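Local coordinates for embryonic developmental protein tofu-6 (Caenorhabditis elegans, PDB 7OCX) that takes part, as a subunit of the PETISCO complex, in piRNA (21U-RNA) biogenesis and pairs with PID-3 through its RNA recognition motif domain, at residues Y13-F19 with F61-V67; I24-W28 with N86-K90. All coordinates share one frame; numbering follows the deposited sequence.

Interaction 1. Residues Y13-F19 with F61-V67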
ATOM      1  N   TYR C  13     -12.450 -13.319  -8.629  1.00 50.94           N
ATOM      2  CA  TYR C  13     -11.026 -13.227  -8.369  1.00 50.93           C
ATOM      3  C   TYR C  13     -10.345 -12.298  -9.367  1.00 48.53           C
ATOM      4  O   TYR C  13     -10.777 -12.178 -10.516  1.00 52.31           O
ATOM      5  CB  TYR C  13     -10.408 -14.592  -8.463  1.00 44.82           C
ATOM      6  CG  TYR C  13     -10.909 -15.553  -7.409  1.00 47.48           C
ATOM      7  CD1 TYR C  13     -10.548 -15.401  -6.078  1.00 52.52           C
ATOM      8  CD2 TYR C  13     -11.736 -16.615  -7.748  1.00 55.24           C
ATOM      9  CE1 TYR C  13     -10.978 -16.298  -5.111  1.00 50.00           C
ATOM     10  CE2 TYR C  13     -12.180 -17.511  -6.786  1.00 55.65           C
ATOM     11  CZ  TYR C  13     -11.797 -17.345  -5.471  1.00 54.63           C
ATOM     12  OH  TYR C  13     -12.231 -18.231  -4.507  1.00 58.69           O
ATOM     13  N   LEU C  14      -9.270 -11.654  -8.920  1.00 42.50           N
ATOM     14  CA  LEU C  14      -8.502 -10.770  -9.788  1.00 40.43           C
ATOM     15  C   LEU C  14      -8.372 -11.380 -11.176  1.00 39.18           C
ATOM     16  O   LEU C  14      -7.884 -12.502 -11.342  1.00 39.51           O
ATOM     17  CB  LEU C  14      -7.113 -10.523  -9.214  1.00 41.33           C
ATOM     18  CG  LEU C  14      -6.205  -9.580 -10.004  1.00 35.16           C
ATOM     19  CD1 LEU C  14      -6.887  -8.239 -10.299  1.00 32.75           C
ATOM     20  CD2 LEU C  14      -4.883  -9.404  -9.269  1.00 39.20           C
ATOM     21  N   LYS C  15      -8.832 -10.640 -12.174  1.00 38.98           N
ATOM     22  CA  LYS C  15      -8.817 -11.109 -13.548  1.00 36.91           C
ATOM     23  C   LYS C  15      -7.423 -11.551 -13.961  1.00 39.02           C
ATOM     24  O   LYS C  15      -6.442 -10.837 -13.743  1.00 38.65           O
ATOM     25  CB  LYS C  15      -9.313  -9.974 -14.440  1.00 44.96           C
ATOM     26  CG  LYS C  15      -9.516 -10.360 -15.872  1.00 44.30           C
ATOM     27  CD  LYS C  15     -10.224  -9.263 -16.628  1.00 47.14           C
ATOM     28  CE  LYS C  15     -10.424  -9.674 -18.071  1.00 50.64           C
ATOM     29  NZ  LYS C  15     -11.174  -8.633 -18.799  1.00 59.73           N
ATOM     30  N   ASP C  16      -7.351 -12.752 -14.545  1.00 42.74           N
ATOM     31  CA  ASP C  16      -6.160 -13.380 -15.116  1.00 44.50           C
ATOM     32  C   ASP C  16      -5.078 -13.720 -14.092  1.00 40.00           C
ATOM     33  O   ASP C  16      -3.933 -14.001 -14.486  1.00 41.44           O
ATOM     34  CB  ASP C  16      -5.562 -12.504 -16.222  1.00 43.25           C
ATOM     35  CG  ASP C  16      -6.528 -12.281 -17.393  1.00 54.53           C
ATOM     36  OD1 ASP C  16      -7.418 -13.137 -17.604  1.00 54.16           O
ATOM     37  OD2 ASP C  16      -6.393 -11.255 -18.101  1.00 54.52           O
ATOM     38  N   ALA C  17      -5.400 -13.741 -12.805  1.00 34.32           N
ATOM     39  CA  ALA C  17      -4.414 -14.046 -11.778  1.00 36.77           C
ATOM     40  C   ALA C  17      -4.566 -15.451 -11.224  1.00 34.82           C
ATOM     41  O   ALA C  17      -3.740 -15.871 -10.412  1.00 35.59           O
ATOM     42  CB  ALA C  17      -4.504 -13.040 -10.626  1.00 38.95           C
ATOM     43  N   GLY C  18      -5.575 -16.191 -11.669  1.00 36.39           N
ATOM     44  CA  GLY C  18      -5.884 -17.471 -11.076  1.00 34.30           C
ATOM     45  C   GLY C  18      -5.786 -18.675 -11.986  1.00 37.67           C
ATOM     46  O   GLY C  18      -5.899 -18.574 -13.214  1.00 41.32           O
ATOM     47  N   PHE C  19      -5.611 -19.839 -11.361  1.00 35.36           N
ATOM     48  CA  PHE C  19      -5.401 -21.084 -12.071  1.00 44.19           C
ATOM     49  C   PHE C  19      -6.230 -22.207 -11.469  1.00 40.62           C
ATOM     50  O   PHE C  19      -6.430 -22.269 -10.253  1.00 37.66           O
ATOM     51  CB  PHE C  19      -3.944 -21.513 -12.010  1.00 41.43           C
ATOM     52  CG  PHE C  19      -3.005 -20.527 -12.583  1.00 40.88           C
ATOM     53  CD1 PHE C  19      -2.899 -20.373 -13.953  1.00 43.45           C
ATOM     54  CD2 PHE C  19      -2.232 -19.735 -11.755  1.00 38.82           C
ATOM     55  CE1 PHE C  19      -2.029 -19.459 -14.476  1.00 46.81           C
ATOM     56  CE2 PHE C  19      -1.353 -18.827 -12.271  1.00 41.84           C
ATOM     57  CZ  PHE C  19      -1.258 -18.682 -13.639  1.00 46.68           C
ATOM     58  N   PHE C  61      -6.971 -25.118  -6.802  1.00 39.22           N
ATOM     59  CA  PHE C  61      -7.195 -23.772  -7.291  1.00 38.87           C
ATOM     60  C   PHE C  61      -6.161 -22.908  -6.600  1.00 38.58           C
ATOM     61  O   PHE C  61      -5.923 -23.058  -5.400  1.00 37.34           O
ATOM     62  CB  PHE C  61      -8.597 -23.300  -6.961  1.00 35.29           C
ATOM     63  CG  PHE C  61      -8.822 -21.888  -7.254  1.00 52.36           C
ATOM     64  CD1 PHE C  61      -8.928 -21.458  -8.578  1.00 60.46           C
ATOM     65  CD2 PHE C  61      -8.959 -20.980  -6.235  1.00 53.10           C
ATOM     66  CE1 PHE C  61      -9.150 -20.131  -8.874  1.00 57.96           C
ATOM     67  CE2 PHE C  61      -9.204 -19.683  -6.522  1.00 57.14           C
ATOM     68  CZ  PHE C  61      -9.301 -19.246  -7.852  1.00 54.06           C
ATOM     69  N   VAL C  62      -5.512 -22.050  -7.369  1.00 35.01           N
ATOM     70  CA  VAL C  62      -4.519 -21.123  -6.848  1.00 32.76           C
ATOM     71  C   VAL C  62      -4.757 -19.769  -7.493  1.00 36.12           C
ATOM     72  O   VAL C  62      -4.914 -19.692  -8.712  1.00 39.61           O
ATOM     73  CB  VAL C  62      -3.078 -21.583  -7.141  1.00 37.88           C
ATOM     74  CG1 VAL C  62      -2.094 -20.529  -6.690  1.00 39.35           C
ATOM     75  CG2 VAL C  62      -2.802 -22.857  -6.430  1.00 41.14           C
ATOM     76  N   ASN C  63      -4.775 -18.704  -6.683  1.00 34.44           N
ATOM     77  CA  ASN C  63      -4.853 -17.342  -7.197  0.58 33.51           C
ATOM     78  C   ASN C  63      -3.582 -16.626  -6.755  1.00 35.39           C
ATOM     79  O   ASN C  63      -3.274 -16.588  -5.556  1.00 32.22           O
ATOM     80  CB  ASN C  63      -6.135 -16.634  -6.712  0.58 38.30           C
ATOM     81  CG  ASN C  63      -6.443 -15.374  -7.519  0.58 40.41           C
ATOM     82  OD1 ASN C  63      -6.985 -15.474  -8.625  0.58 40.52           O
ATOM     83  ND2 ASN C  63      -6.216 -14.195  -6.941  0.58 46.86           N
ATOM     84  N   MET C  64      -2.851 -16.071  -7.716  1.00 34.98           N
ATOM     85  CA  MET C  64      -1.683 -15.294  -7.357  1.00 36.46           C
ATOM     86  C   MET C  64      -2.103 -13.900  -6.906  1.00 31.97           C
ATOM     87  O   MET C  64      -3.219 -13.440  -7.157  1.00 34.60           O
ATOM     88  CB  MET C  64      -0.696 -15.217  -8.513  1.00 37.07           C
ATOM     89  CG  MET C  64      -0.223 -16.545  -9.084  1.00 37.17           C
ATOM     90  SD  MET C  64       0.488 -17.650  -7.884  1.00 35.88           S
ATOM     91  CE  MET C  64       2.091 -16.867  -7.608  1.00 39.07           C
ATOM     92  N   MET C  65      -1.200 -13.234  -6.199  1.00 31.58           N
ATOM     93  CA  MET C  65      -1.520 -11.904  -5.701  1.00 32.96           C
ATOM     94  C   MET C  65      -1.633 -10.885  -6.826  1.00 40.45           C
ATOM     95  O   MET C  65      -2.298  -9.856  -6.654  1.00 38.11           O
ATOM     96  CB  MET C  65      -0.463 -11.456  -4.695  1.00 33.53           C
ATOM     97  CG  MET C  65      -0.852 -10.180  -4.027  1.00 42.92           C
ATOM     98  SD  MET C  65      -2.083 -10.294  -2.738  1.00 56.20           S
ATOM     99  CE  MET C  65      -1.714 -11.850  -1.938  1.00 37.41           C
ATOM    100  N   SER C  66      -0.997 -11.139  -7.957  1.00 38.43           N
ATOM    101  CA  SER C  66      -1.012 -10.178  -9.048  1.00 38.05           C
ATOM    102  C   SER C  66      -0.865 -10.915 -10.365  1.00 38.81           C
ATOM    103  O   SER C  66      -0.386 -12.048 -10.416  1.00 36.57           O
ATOM    104  CB  SER C  66       0.090  -9.135  -8.843  1.00 43.15           C
ATOM    105  OG  SER C  66       1.365  -9.684  -9.137  1.00 40.63           O
ATOM    106  N   VAL C  67      -1.317 -10.259 -11.433  1.00 36.60           N
ATOM    107  CA  VAL C  67      -1.208 -10.836 -12.772  1.00 35.40           C
ATOM    108  C   VAL C  67       0.257 -11.059 -13.119  1.00 40.28           C
ATOM    109  O   VAL C  67       0.621 -12.060 -13.751  1.00 43.89           O
ATOM    110  CB  VAL C  67      -1.915  -9.919 -13.793  1.00 38.22           C
ATOM    111  CG1 VAL C  67      -1.648 -10.348 -15.225  1.00 46.64           C
ATOM    112  CG2 VAL C  67      -3.407  -9.913 -13.489  1.00 40.68           C
TER
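Tyr13 lays its ring over the end of Phe61: CZ of Phe61 sits over one face of the Tyr13 ring, off toward the rim, with CE2 of Tyr13 3.5 Å from CZ of Phe61. The rings meet obliquely, planes at 46° and centroids 4.8 Å apart. On its other flank Phe61 brings CD1 to 3.1 Å from the carbonyl O of Phe19. Its CG lies anti to the backbone N (chi1 172°), which swings the ring back over strand 18-25. Next along the strands, Gly18 faces Asn63 as a non-hydrogen-bonded antiparallel pair, CA of Gly18 lying 4.0 Å from CA of Asn63. Phe19 and Val62 form the adjoining hydrogen-bonded pair: N of Phe19 reaches O of Val62 at 2.7 Å, almost in line with the carbonyl bond, and N of Val62 returns to O of Phe19 at 3.0 Å. This is the pairing of the first and third strands, the centre of the βαββαβ RNA recognition motif, where aromatic residues on the sheet face commonly meet RNA. On that face His94 also meets Phe61 edge-to-face. Beyond the pairing, N of Met64 bonds O of Ala17 at 2.8 Å, where the type II turn from Leu14 to Ala17 ends. CD2 of Leu14 rests 3.7 Å from O of Met65, while CG2 of Val67 lies against O of Lys15. On the reverse face, Phe19 touches CG of Met64 with its ring edge and packs on helix 67-75. Outermost, Asp16 OD2 accepts a hydrogen bond from Asn74 of a PID-3 chain, and Leu14 packs on Pro21 of that chain.

Interaction 2. Residues I24-W28 with N86-K90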
ATOM      1  N   ILE C  24      -2.640 -33.117  -8.785  1.00 47.60           N
ATOM      2  CA  ILE C  24      -1.909 -32.916  -7.530  1.00 47.77           C
ATOM      3  C   ILE C  24      -1.696 -34.272  -6.863  1.00 47.86           C
ATOM      4  O   ILE C  24      -2.640 -35.078  -6.803  1.00 53.08           O
ATOM      5  CB  ILE C  24      -2.696 -31.990  -6.614  1.00 44.70           C
ATOM      6  CG1 ILE C  24      -2.951 -30.646  -7.294  1.00 43.15           C
ATOM      7  CG2 ILE C  24      -1.974 -31.794  -5.289  1.00 42.95           C
ATOM      8  CD1 ILE C  24      -3.994 -29.833  -6.561  1.00 43.21           C
ATOM      9  N   PRO C  25      -0.504 -34.572  -6.351  1.00 50.69           N
ATOM     10  CA  PRO C  25      -0.305 -35.859  -5.655  1.00 54.78           C
ATOM     11  C   PRO C  25      -1.185 -36.042  -4.424  1.00 48.40           C
ATOM     12  O   PRO C  25      -1.474 -35.099  -3.685  1.00 42.30           O
ATOM     13  CB  PRO C  25       1.180 -35.823  -5.269  1.00 53.87           C
ATOM     14  CG  PRO C  25       1.813 -34.941  -6.311  1.00 52.03           C
ATOM     15  CD  PRO C  25       0.778 -33.895  -6.639  1.00 50.21           C
ATOM     16  N   LYS C  26      -1.557 -37.306  -4.178  1.00 53.68           N
ATOM     17  CA  LYS C  26      -2.578 -37.618  -3.179  1.00 53.64           C
ATOM     18  C   LYS C  26      -2.178 -37.180  -1.777  1.00 50.72           C
ATOM     19  O   LYS C  26      -3.049 -36.918  -0.938  1.00 49.81           O
ATOM     20  CB  LYS C  26      -2.863 -39.122  -3.168  1.00 58.04           C
ATOM     21  N   ALA C  27      -0.881 -37.115  -1.498  1.00 52.57           N
ATOM     22  CA  ALA C  27      -0.376 -36.858  -0.155  1.00 52.29           C
ATOM     23  C   ALA C  27      -0.252 -35.374   0.163  1.00 54.67           C
ATOM     24  O   ALA C  27       0.115 -35.026   1.289  1.00 50.62           O
ATOM     25  CB  ALA C  27       0.993 -37.521   0.024  1.00 50.74           C
ATOM     26  N   TRP C  28      -0.523 -34.495  -0.799  1.00 47.49           N
ATOM     27  CA  TRP C  28      -0.324 -33.069  -0.585  1.00 37.99           C
ATOM     28  C   TRP C  28      -1.521 -32.509   0.173  1.00 41.93           C
ATOM     29  O   TRP C  28      -2.643 -33.019   0.079  1.00 45.95           O
ATOM     30  CB  TRP C  28      -0.217 -32.340  -1.926  1.00 42.70           C
ATOM     31  CG  TRP C  28       1.098 -32.458  -2.594  1.00 41.09           C
ATOM     32  CD1 TRP C  28       2.010 -33.462  -2.435  1.00 45.21           C
ATOM     33  CD2 TRP C  28       1.603 -31.620  -3.637  1.00 44.61           C
ATOM     34  NE1 TRP C  28       3.075 -33.270  -3.275  1.00 48.15           N
ATOM     35  CE2 TRP C  28       2.849 -32.149  -4.030  1.00 46.17           C
ATOM     36  CE3 TRP C  28       1.131 -30.458  -4.261  1.00 41.57           C
ATOM     37  CZ2 TRP C  28       3.635 -31.558  -5.018  1.00 51.65           C
ATOM     38  CZ3 TRP C  28       1.909 -29.869  -5.250  1.00 40.41           C
ATOM     39  CH2 TRP C  28       3.147 -30.426  -5.622  1.00 44.97           C
ATOM     40  N   ASN C  86       9.341 -34.480  -8.725  1.00 86.66           N
ATOM     41  CA  ASN C  86       8.601 -35.719  -8.518  1.00 91.08           C
ATOM     42  C   ASN C  86       7.090 -35.502  -8.630  1.00 85.09           C
ATOM     43  O   ASN C  86       6.307 -36.257  -8.044  1.00 81.23           O
ATOM     44  CB  ASN C  86       8.990 -36.313  -7.154  1.00 95.92           C
ATOM     45  CG  ASN C  86       8.855 -35.316  -6.008  1.00100.89           C
ATOM     46  OD1 ASN C  86       8.860 -34.103  -6.215  1.00 91.29           O
ATOM     47  ND2 ASN C  86       8.789 -35.832  -4.781  1.00 98.50           N
ATOM     48  N   PHE C  87       6.672 -34.501  -9.409  1.00 70.91           N
ATOM     49  CA  PHE C  87       5.257 -34.240  -9.655  1.00 65.18           C
ATOM     50  C   PHE C  87       5.086 -33.536 -11.000  1.00 65.08           C
ATOM     51  O   PHE C  87       6.048 -33.015 -11.571  1.00 63.33           O
ATOM     52  CB  PHE C  87       4.625 -33.382  -8.536  1.00 63.35           C
ATOM     53  CG  PHE C  87       5.222 -32.001  -8.407  1.00 54.62           C
ATOM     54  CD1 PHE C  87       4.767 -30.954  -9.191  1.00 55.37           C
ATOM     55  CD2 PHE C  87       6.232 -31.751  -7.490  1.00 60.14           C
ATOM     56  CE1 PHE C  87       5.318 -29.680  -9.080  1.00 56.85           C
ATOM     57  CE2 PHE C  87       6.782 -30.481  -7.366  1.00 50.88           C
ATOM     58  CZ  PHE C  87       6.318 -29.441  -8.164  1.00 58.40           C
ATOM     59  N   THR C  88       3.841 -33.519 -11.499  1.00 61.77           N
ATOM     60  CA  THR C  88       3.504 -32.786 -12.725  1.00 58.79           C
ATOM     61  C   THR C  88       2.081 -32.259 -12.599  1.00 58.01           C
ATOM     62  O   THR C  88       1.133 -33.049 -12.579  1.00 57.62           O
ATOM     63  CB  THR C  88       3.627 -33.693 -13.949  1.00 65.29           C
ATOM     64  OG1 THR C  88       5.006 -33.847 -14.311  1.00 66.73           O
ATOM     65  CG2 THR C  88       2.872 -33.109 -15.147  1.00 68.89           C
ATOM     66  N   LEU C  89       1.911 -30.938 -12.557  1.00 57.82           N
ATOM     67  CA  LEU C  89       0.592 -30.354 -12.358  1.00 53.97           C
ATOM     68  C   LEU C  89       0.012 -29.854 -13.674  1.00 60.82           C
ATOM     69  O   LEU C  89       0.718 -29.258 -14.489  1.00 60.43           O
ATOM     70  CB  LEU C  89       0.652 -29.199 -11.363  1.00 54.73           C
ATOM     71  CG  LEU C  89       1.198 -29.625 -10.003  1.00 55.16           C
ATOM     72  CD1 LEU C  89       1.536 -28.358  -9.207  1.00 52.07           C
ATOM     73  CD2 LEU C  89       0.251 -30.545  -9.256  1.00 53.95           C
ATOM     74  N   LYS C  90      -1.276 -30.111 -13.884  1.00 58.86           N
ATOM     75  CA  LYS C  90      -1.990 -29.604 -15.052  1.00 58.62           C
ATOM     76  C   LYS C  90      -2.612 -28.269 -14.647  1.00 56.61           C
ATOM     77  O   LYS C  90      -3.457 -28.213 -13.746  1.00 52.05           O
ATOM     78  CB  LYS C  90      -3.029 -30.616 -15.532  1.00 54.39           C
TER
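Ile24 and Leu89 are the closest backbone pair, their CA atoms 6.0 Å apart and those of Pro25 and Phe87 7.0 Å, so the antiparallel strands diverge just where a type I turn from Pro25 to Trp28 begins. Side chains fill the widening wedge. Trp28 points the edge of its six-membered ring at the face of Phe87 in a T-shaped pair, planes at 73° and centroids 5.0 Å apart; CH2 of Trp28 stands over the centre of the phenyl ring, and CZ2 of Trp28 comes to 3.6 Å from CD2 of Phe87. Phe87, its CG between backbone N and carbonyl carbon (chi1 63°), thereby turns this face to the indole. Within its own segment, Pro25 sets CD over a face of the indole, and its CG meets CB of Phe87 at 3.9 Å. Deeper in, CD2 of Leu89 lies 3.6 Å from CA of Ile24. Trp28 and Phe87 both also touch Val36 of helix 30-38. With an alanine in place of Phe87 the indole edge would probably lose the aromatic face it points at, opening a gap between Trp28 and Val36. The contact rests on apolar burial, close fit and the C-H edge of Trp28 against the Phe87 pi face.

Interactions 1 and 2 lie at opposite ends of strand 18-25, on opposite sides of the chain's centre, with their centres about 20 Å apart and their nearest atoms about 6 Å apart. Along the sequence the segments alternate: 13-19, 24-28, 61-67, 86-90. Strand 18-25 lies between strands 57-64 and 87-93; interaction 1 samples its pairing with the first near its start, interaction 2 its packing on the second near its end. Together the contacts tie this strand to both flanks, consistent with the first strand of an RNA recognition motif lying centrally in the sheet. Interaction 1 reaches PID-3 chains, whereas no other chain of the assembly touches the segments of interaction 2.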